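PDB 6OFQ: heme-binding protein A / AI-2 binding protein A from Helicobacter pylori SS1, which binds short peptides in the periplasm, here STSA, and probably delivers them to an ABC transporter as its substrate-binding component. Local coordinates for residues K351-D356 against I490-A495; A313-I318 against P496-A501. All blocks are in the same frame, centred on the assembly; numbering follows the deposited sequence.

Contact 1 (K351-D356 against I490-A495); sequences KPYEYD and IIHKDA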
ATOM      1  N   LYS A 351     -22.949   9.698  -9.022  1.00 11.76           N
ATOM      2  CA  LYS A 351     -23.775   9.594  -7.824  1.00 13.89           C
ATOM      3  C   LYS A 351     -23.613   8.183  -7.268  1.00 14.24           C
ATOM      4  O   LYS A 351     -23.683   7.209  -8.036  1.00 13.48           O
ATOM      5  CB  LYS A 351     -25.235   9.828  -8.176  1.00 18.26           C
ATOM      6  CG  LYS A 351     -25.529  11.231  -8.657  1.00 24.54           C
ATOM      7  CD  LYS A 351     -27.047  11.445  -8.666  1.00 30.74           C
ATOM      8  CE  LYS A 351     -27.525  11.915 -10.027  1.00 36.59           C
ATOM      9  NZ  LYS A 351     -27.044  13.303 -10.269  1.00 43.54           N
ATOM     10  N   PRO A 352     -23.425   8.085  -5.948  1.00 13.79           N
ATOM     11  CA  PRO A 352     -23.295   6.743  -5.380  1.00 14.55           C
ATOM     12  C   PRO A 352     -24.581   5.947  -5.614  1.00 13.30           C
ATOM     13  O   PRO A 352     -25.657   6.539  -5.708  1.00 13.74           O
ATOM     14  CB  PRO A 352     -23.046   6.990  -3.895  1.00 16.15           C
ATOM     15  CG  PRO A 352     -23.683   8.313  -3.682  1.00 15.83           C
ATOM     16  CD  PRO A 352     -23.404   9.116  -4.889  1.00 14.72           C
ATOM     17  N   TYR A 353     -24.499   4.629  -5.550  1.00 12.10           N
ATOM     18  CA  TYR A 353     -25.718   3.853  -5.746  1.00 12.10           C
ATOM     19  C   TYR A 353     -26.540   3.964  -4.460  1.00 10.87           C
ATOM     20  O   TYR A 353     -26.028   3.799  -3.369  1.00 12.42           O
ATOM     21  CB  TYR A 353     -25.438   2.387  -6.058  1.00 12.87           C
ATOM     22  CG  TYR A 353     -24.981   2.170  -7.498  1.00 12.01           C
ATOM     23  CD1 TYR A 353     -25.821   2.432  -8.583  1.00 13.47           C
ATOM     24  CD2 TYR A 353     -23.742   1.683  -7.738  1.00 10.86           C
ATOM     25  CE1 TYR A 353     -25.397   2.174  -9.880  1.00 14.26           C
ATOM     26  CE2 TYR A 353     -23.255   1.488  -9.023  1.00 10.43           C
ATOM     27  CZ  TYR A 353     -24.110   1.727 -10.102  1.00 13.79           C
ATOM     28  OH  TYR A 353     -23.796   1.553 -11.442  1.00 13.83           O
ATOM     29  N   GLU A 354     -27.827   4.154  -4.644  1.00 11.01           N
ATOM     30  CA  GLU A 354     -28.734   4.431  -3.530  1.00 12.24           C
ATOM     31  C   GLU A 354     -29.093   3.173  -2.759  1.00 11.01           C
ATOM     32  O   GLU A 354     -29.291   2.132  -3.370  1.00 10.17           O
ATOM     33  CB  GLU A 354     -30.044   4.933  -4.121  1.00 17.26           C
ATOM     34  CG  GLU A 354     -29.983   6.341  -4.696  1.00 23.70           C
ATOM     35  CD  GLU A 354     -31.382   6.900  -4.915  1.00 34.91           C
ATOM     36  OE1 GLU A 354     -31.440   7.988  -5.540  1.00 49.23           O
ATOM     37  OE2 GLU A 354     -32.376   6.291  -4.424  1.00 41.93           O
ATOM     38  N   TYR A 355     -29.225   3.285  -1.430  1.00  9.67           N
ATOM     39  CA  TYR A 355     -29.666   2.176  -0.611  1.00  9.61           C
ATOM     40  C   TYR A 355     -31.139   2.020  -0.919  1.00  8.94           C
ATOM     41  O   TYR A 355     -31.918   2.965  -0.678  1.00 11.34           O
ATOM     42  CB  TYR A 355     -29.457   2.499   0.863  1.00  9.97           C
ATOM     43  CG  TYR A 355     -30.044   1.461   1.745  1.00 10.27           C
ATOM     44  CD1 TYR A 355     -29.570   0.147   1.697  1.00 10.09           C
ATOM     45  CD2 TYR A 355     -31.070   1.759   2.642  1.00 10.75           C
ATOM     46  CE1 TYR A 355     -30.048  -0.838   2.504  1.00 10.43           C
ATOM     47  CE2 TYR A 355     -31.567   0.767   3.469  1.00 12.08           C
ATOM     48  CZ  TYR A 355     -31.084  -0.521   3.374  1.00 11.49           C
ATOM     49  OH  TYR A 355     -31.543  -1.583   4.149  1.00 16.10           O
ATOM     50  N   ASP A 356     -31.523   0.834  -1.366  1.00  8.44           N
ATOM     51  CA  ASP A 356     -32.893   0.612  -1.849  1.00  9.49           C
ATOM     52  C   ASP A 356     -33.175  -0.875  -1.910  1.00  9.51           C
ATOM     53  O   ASP A 356     -32.754  -1.598  -2.825  1.00  7.60           O
ATOM     54  CB  ASP A 356     -33.084   1.297  -3.184  1.00 11.25           C
ATOM     55  CG  ASP A 356     -34.493   1.215  -3.717  1.00 13.82           C
ATOM     56  OD1 ASP A 356     -35.270   0.362  -3.238  1.00 13.16           O
ATOM     57  OD2 ASP A 356     -34.715   2.041  -4.646  1.00 17.82           O
ATOM     58  N   ILE A 490     -17.273   4.286 -16.313  1.00  5.95           N
ATOM     59  CA  ILE A 490     -17.362   2.895 -16.802  1.00  6.06           C
ATOM     60  C   ILE A 490     -17.350   1.963 -15.591  1.00  5.70           C
ATOM     61  O   ILE A 490     -18.185   1.048 -15.511  1.00  6.14           O
ATOM     62  CB  ILE A 490     -16.259   2.546 -17.817  1.00  6.93           C
ATOM     63  CG1 ILE A 490     -16.493   3.381 -19.103  1.00  8.28           C
ATOM     64  CG2 ILE A 490     -16.259   1.054 -18.112  1.00  6.81           C
ATOM     65  CD1 ILE A 490     -15.345   3.193 -20.037  1.00  9.38           C
ATOM     66  N   ILE A 491     -16.410   2.110 -14.667  1.00  5.02           N
ATOM     67  CA  ILE A 491     -16.343   1.154 -13.567  1.00  5.01           C
ATOM     68  C   ILE A 491     -17.562   1.333 -12.647  1.00  5.71           C
ATOM     69  O   ILE A 491     -18.082   0.329 -12.148  1.00  6.33           O
ATOM     70  CB  ILE A 491     -15.002   1.257 -12.805  1.00  4.80           C
ATOM     71  CG1 ILE A 491     -14.859   0.117 -11.788  1.00  4.85           C
ATOM     72  CG2 ILE A 491     -14.823   2.603 -12.145  1.00  5.56           C
ATOM     73  CD1 ILE A 491     -13.501  -0.079 -11.167  1.00  4.92           C
ATOM     74  N   HIS A 492     -18.065   2.540 -12.457  1.00  5.23           N
ATOM     75  CA  HIS A 492     -19.333   2.726 -11.764  1.00  5.78           C
ATOM     76  C   HIS A 492     -20.490   1.959 -12.399  1.00  6.24           C
ATOM     77  O   HIS A 492     -21.265   1.260 -11.730  1.00  6.90           O
ATOM     78  CB  HIS A 492     -19.685   4.181 -11.639  1.00  6.00           C
ATOM     79  CG  HIS A 492     -20.987   4.439 -10.960  1.00  7.44           C
ATOM     80  ND1 HIS A 492     -21.164   4.410  -9.591  1.00  7.85           N
ATOM     81  CD2 HIS A 492     -22.172   4.796 -11.494  1.00  9.40           C
ATOM     82  CE1 HIS A 492     -22.402   4.772  -9.319  1.00  8.83           C
ATOM     83  NE2 HIS A 492     -23.017   5.068 -10.446  1.00  9.69           N
ATOM     84  N   LYS A 493     -20.598   2.108 -13.720  1.00  6.85           N
ATOM     85  CA  LYS A 493     -21.617   1.333 -14.434  1.00  8.50           C
ATOM     86  C   LYS A 493     -21.500  -0.155 -14.325  1.00  7.48           C
ATOM     87  O   LYS A 493     -22.516  -0.862 -14.175  1.00  8.55           O
ATOM     88  CB  LYS A 493     -21.600   1.773 -15.921  1.00 11.48           C
ATOM     89  CG  LYS A 493     -22.418   0.940 -16.894  1.00 15.14           C
ATOM     90  CD  LYS A 493     -21.955   1.041 -18.350  1.00 22.55           C
ATOM     91  CE  LYS A 493     -20.597   0.412 -18.687  1.00 18.61           C
ATOM     92  NZ  LYS A 493     -20.375  -0.993 -19.169  1.00 20.98           N
ATOM     93  N   ASP A 494     -20.274  -0.659 -14.355  1.00  6.37           N
ATOM     94  CA  ASP A 494     -20.067  -2.089 -14.259  1.00  6.46           C
ATOM     95  C   ASP A 494     -20.144  -2.673 -12.831  1.00  6.12           C
ATOM     96  O   ASP A 494     -20.364  -3.872 -12.663  1.00  6.36           O
ATOM     97  CB  ASP A 494     -18.705  -2.514 -14.866  1.00  6.93           C
ATOM     98  CG  ASP A 494     -18.590  -2.318 -16.342  1.00  8.29           C
ATOM     99  OD1 ASP A 494     -19.648  -2.379 -16.996  1.00 10.43           O
ATOM    100  OD2 ASP A 494     -17.461  -2.262 -16.865  1.00  7.93           O
ATOM    101  N   ALA A 495     -19.987  -1.822 -11.855  1.00  5.68           N
ATOM    102  CA  ALA A 495     -20.083  -2.232 -10.448  1.00  6.30           C
ATOM    103  C   ALA A 495     -19.382  -3.518 -10.081  1.00  5.93           C
ATOM    104  O   ALA A 495     -19.995  -4.446  -9.520  1.00  6.29           O
ATOM    105  CB  ALA A 495     -21.571  -2.280 -10.031  1.00  6.80           C
TER
HETATM  106  O   HOH W   1     -25.122   0.082 -14.120  1.00 22.58           O
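Y353 and H492 carry this contact, with 82 and 79 Å² of their surfaces covered by the opposing segment out of 209 Å² in all. Their rings form an offset stack: the planes lie within 6° of each other and the centroids are 4.1 Å apart. The side chains approach tip to tip, and the displacement sets H492 CE1 3.4 Å from Y353 CE2, over the tyrosine face but toward its rim. H492 CG stands anti to its own backbone N, and the imidazole beyond it lies flat against the tyrosine ring.

The same tyrosine also reaches the helix backbone. Its hydroxyl donates to the carbonyl of H492, with OH 2.6 Å from O; the donor lies above the carbonyl plane, 44° out of it. One residue thus offers Y353 both a ring to stack on and an acceptor. A water that donates to K493 O at 2.8 Å makes a further, weak bond to Y353 OH. K351 O comes within 3.0 Å of H492 CE1, a close polar approach to a ring carbon, while A495 CB packs 4.2 Å from Y353 CE2 just after the helix ends.

This is a surface contact between the loop leading into helix 357-366 and the C-terminal turn of helix 477-494. Helix 308-317 flanks it: L312 and N315 touch both Y353 and A495, and the H316 ring meets that of Y353 at about 70°. Helix 477-494 also packs through I490 and I491 against helix 462-473.

Contact 2 (A313-I318 against P496-A501); sequences AINHAI and PYVPLA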
ATOM      1  N   ALA A 313     -27.475  -5.451  -7.351  1.00  6.43           N
ATOM      2  CA  ALA A 313     -28.385  -5.716  -6.237  1.00  7.01           C
ATOM      3  C   ALA A 313     -27.677  -5.600  -4.898  1.00  7.72           C
ATOM      4  O   ALA A 313     -28.147  -4.960  -3.961  1.00  8.12           O
ATOM      5  CB  ALA A 313     -28.939  -7.112  -6.448  1.00  7.18           C
ATOM      6  N   ILE A 314     -26.496  -6.193  -4.855  1.00  7.11           N
ATOM      7  CA  ILE A 314     -25.647  -6.182  -3.641  1.00  6.66           C
ATOM      8  C   ILE A 314     -25.274  -4.737  -3.309  1.00  7.76           C
ATOM      9  O   ILE A 314     -25.405  -4.340  -2.138  1.00  8.79           O
ATOM     10  CB  ILE A 314     -24.397  -7.048  -3.834  1.00  6.99           C
ATOM     11  CG1 ILE A 314     -24.780  -8.543  -3.875  1.00  7.37           C
ATOM     12  CG2 ILE A 314     -23.353  -6.815  -2.730  1.00  7.92           C
ATOM     13  CD1 ILE A 314     -23.694  -9.520  -4.261  1.00  7.36           C
ATOM     14  N   ASN A 315     -24.929  -3.916  -4.313  1.00  7.49           N
ATOM     15  CA  ASN A 315     -24.654  -2.493  -4.112  1.00  8.80           C
ATOM     16  C   ASN A 315     -25.821  -1.745  -3.499  1.00  9.79           C
ATOM     17  O   ASN A 315     -25.615  -0.929  -2.606  1.00 11.41           O
ATOM     18  CB  ASN A 315     -24.187  -1.810  -5.395  1.00  8.65           C
ATOM     19  CG  ASN A 315     -22.672  -1.946  -5.675  1.00  9.31           C
ATOM     20  OD1 ASN A 315     -21.907  -0.951  -5.580  1.00 11.18           O
ATOM     21  ND2 ASN A 315     -22.239  -3.057  -6.207  1.00  7.65           N
ATOM     22  N   HIS A 316     -27.045  -2.038  -3.933  1.00  8.12           N
ATOM     23  CA  HIS A 316     -28.231  -1.351  -3.429  1.00  7.75           C
ATOM     24  C   HIS A 316     -28.694  -1.897  -2.090  1.00  8.39           C
ATOM     25  O   HIS A 316     -29.609  -1.329  -1.483  1.00  8.37           O
ATOM     26  CB  HIS A 316     -29.387  -1.445  -4.438  1.00  8.01           C
ATOM     27  CG  HIS A 316     -29.228  -0.633  -5.685  1.00  8.37           C
ATOM     28  ND1 HIS A 316     -29.216   0.736  -5.691  1.00  9.43           N
ATOM     29  CD2 HIS A 316     -28.959  -1.013  -6.954  1.00  9.47           C
ATOM     30  CE1 HIS A 316     -28.999   1.179  -6.921  1.00 11.06           C
ATOM     31  NE2 HIS A 316     -28.820   0.130  -7.706  1.00  9.85           N
ATOM     32  N   ALA A 317     -28.168  -3.029  -1.640  1.00  8.98           N
ATOM     33  CA  ALA A 317     -28.619  -3.698  -0.412  1.00  9.30           C
ATOM     34  C   ALA A 317     -27.766  -3.384   0.808  1.00  8.99           C
ATOM     35  O   ALA A 317     -28.158  -3.697   1.927  1.00  9.88           O
ATOM     36  CB  ALA A 317     -28.699  -5.201  -0.577  1.00  9.61           C
ATOM     37  N   ILE A 318     -26.684  -2.640   0.633  1.00  8.06           N
ATOM     38  CA  ILE A 318     -25.802  -2.289   1.754  1.00  8.99           C
ATOM     39  C   ILE A 318     -25.884  -0.809   2.024  1.00  9.01           C
ATOM     40  O   ILE A 318     -25.612   0.035   1.166  1.00  8.91           O
ATOM     41  CB  ILE A 318     -24.345  -2.677   1.448  1.00  8.80           C
ATOM     42  CG1 ILE A 318     -24.235  -4.192   1.370  1.00  7.50           C
ATOM     43  CG2 ILE A 318     -23.350  -2.155   2.487  1.00  8.28           C
ATOM     44  CD1 ILE A 318     -23.066  -4.733   0.602  1.00  7.61           C
ATOM     45  N   PRO A 496     -18.101  -3.672 -10.418  1.00  5.73           N
ATOM     46  CA  PRO A 496     -17.385  -4.903 -10.101  1.00  5.81           C
ATOM     47  C   PRO A 496     -16.984  -5.025  -8.653  1.00  6.42           C
ATOM     48  O   PRO A 496     -16.063  -5.793  -8.358  1.00  8.50           O
ATOM     49  CB  PRO A 496     -16.163  -4.816 -11.001  1.00  5.49           C
ATOM     50  CG  PRO A 496     -15.877  -3.362 -10.923  1.00  5.57           C
ATOM     51  CD  PRO A 496     -17.216  -2.719 -11.101  1.00  5.10           C
ATOM     52  N   TYR A 497     -17.674  -4.341  -7.744  1.00  5.46           N
ATOM     53  CA  TYR A 497     -17.265  -4.239  -6.358  1.00  5.68           C
ATOM     54  C   TYR A 497     -18.360  -3.516  -5.580  1.00  5.39           C
ATOM     55  O   TYR A 497     -19.312  -3.047  -6.204  1.00  5.47           O
ATOM     56  CB  TYR A 497     -15.954  -3.469  -6.193  1.00  6.65           C
ATOM     57  CG  TYR A 497     -15.898  -1.994  -6.341  1.00  7.84           C
ATOM     58  CD1 TYR A 497     -16.270  -1.360  -7.508  1.00  9.13           C
ATOM     59  CD2 TYR A 497     -15.301  -1.266  -5.337  1.00 10.88           C
ATOM     60  CE1 TYR A 497     -16.105   0.029  -7.678  1.00 10.29           C
ATOM     61  CE2 TYR A 497     -15.190   0.099  -5.446  1.00 10.56           C
ATOM     62  CZ  TYR A 497     -15.481   0.701  -6.646  1.00  9.34           C
ATOM     63  OH  TYR A 497     -15.371   2.075  -6.720  1.00 10.89           O
ATOM     64  N   VAL A 498     -18.251  -3.437  -4.258  1.00  5.36           N
ATOM     65  CA  VAL A 498     -19.091  -2.538  -3.499  1.00  5.33           C
ATOM     66  C   VAL A 498     -18.175  -1.490  -2.840  1.00  5.00           C
ATOM     67  O   VAL A 498     -17.450  -1.812  -1.876  1.00  4.52           O
ATOM     68  CB  VAL A 498     -19.869  -3.227  -2.399  1.00  5.99           C
ATOM     69  CG1 VAL A 498     -20.795  -2.229  -1.774  1.00  7.04           C
ATOM     70  CG2 VAL A 498     -20.655  -4.433  -2.903  1.00  6.57           C
ATOM     71  N   PRO A 499     -18.197  -0.237  -3.271  1.00  5.13           N
ATOM     72  CA  PRO A 499     -17.442   0.825  -2.568  1.00  4.84           C
ATOM     73  C   PRO A 499     -18.003   1.014  -1.161  1.00  4.91           C
ATOM     74  O   PRO A 499     -19.233   1.019  -0.972  1.00  6.51           O
ATOM     75  CB  PRO A 499     -17.665   2.072  -3.400  1.00  5.68           C
ATOM     76  CG  PRO A 499     -18.745   1.770  -4.328  1.00  6.27           C
ATOM     77  CD  PRO A 499     -18.926   0.303  -4.442  1.00  5.72           C
ATOM     78  N   LEU A 500     -17.127   1.132  -0.159  1.00  4.58           N
ATOM     79  CA  LEU A 500     -17.651   1.336   1.215  1.00  4.58           C
ATOM     80  C   LEU A 500     -17.206   2.722   1.703  1.00  5.07           C
ATOM     81  O   LEU A 500     -18.024   3.662   1.810  1.00  4.97           O
ATOM     82  CB  LEU A 500     -17.168   0.215   2.134  1.00  5.22           C
ATOM     83  CG  LEU A 500     -17.742  -1.157   1.805  1.00  5.51           C
ATOM     84  CD1 LEU A 500     -17.015  -2.161   2.630  1.00  5.71           C
ATOM     85  CD2 LEU A 500     -19.230  -1.195   2.082  1.00  6.20           C
ATOM     86  N   ALA A 501     -15.917   2.917   1.968  1.00  4.62           N
ATOM     87  CA  ALA A 501     -15.507   4.163   2.632  1.00  4.95           C
ATOM     88  C   ALA A 501     -14.143   4.645   2.203  1.00  4.89           C
ATOM     89  O   ALA A 501     -13.274   3.886   1.792  1.00  5.66           O
ATOM     90  CB  ALA A 501     -15.451   3.934   4.128  1.00  5.52           C
TER
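N315 reaches from helix 308-317 to the strand backbone, where its ND2 donates to Y497 O at 2.9 Å. With CG anti to the carbonyl carbon (chi1 -84°), the side chain extends toward the strand, and the amide is turned so that this acceptor lies close to its plane. ND2 also donates to R311 O, one turn back in the helix, so two backbone carbonyls fix the amide's rotation. OD1 comes within 3.4 Å of P499 CD, the proline ring crossing the asparagine side chain at about a right angle.

V498 points toward the helix and splits its two methyls between two isoleucines. Because CG1 is anti to the backbone N (chi1 -175°), it faces I318, whose CD1 is 4.1 Å from it, while CG2 meets I314 CG2 at 3.6 Å. I314 and V498 cross at about a right angle; N315 and V498 instead slide past each other in opposite directions, putting ND2 3.9 Å from V498 CG2. L500 extends the apolar patch, with its CD2 4.2 Å from I318 CG2.

The short helix and strand axes run nearly parallel, 21° apart and 8.4 Å at closest approach, which is helix-on-sheet packing. Strand 497-510 hydrogen-bonds to strand 292-298 through V498 with L296, and L500 and A501 both face S294 in a classic beta bulge. Around the helix, A313 touches helix 357-366, and I314, A317 and I318 pack on helix 386-396.

Contact 2 is buried, as are six of its seven touching residues, whereas contact 1 lies at the surface; their centres are 8 Å apart. Contact 1 joins a loop to a helix end by ring stacking and a hydroxyl hydrogen bond, while contact 2 packs a helix on a sheet strand with aliphatic groups and one hydrogen bond from an asparagine amide. Both use a side-chain donor on a backbone carbonyl of the later segment. They are continuous in the chain, since helix 477-494 runs into strand 497-510 through A495 and P496. E354 O and D356 N probably hydrogen-bond to H316 ND1 and O, tying the 351-356 loop to helix 308-317.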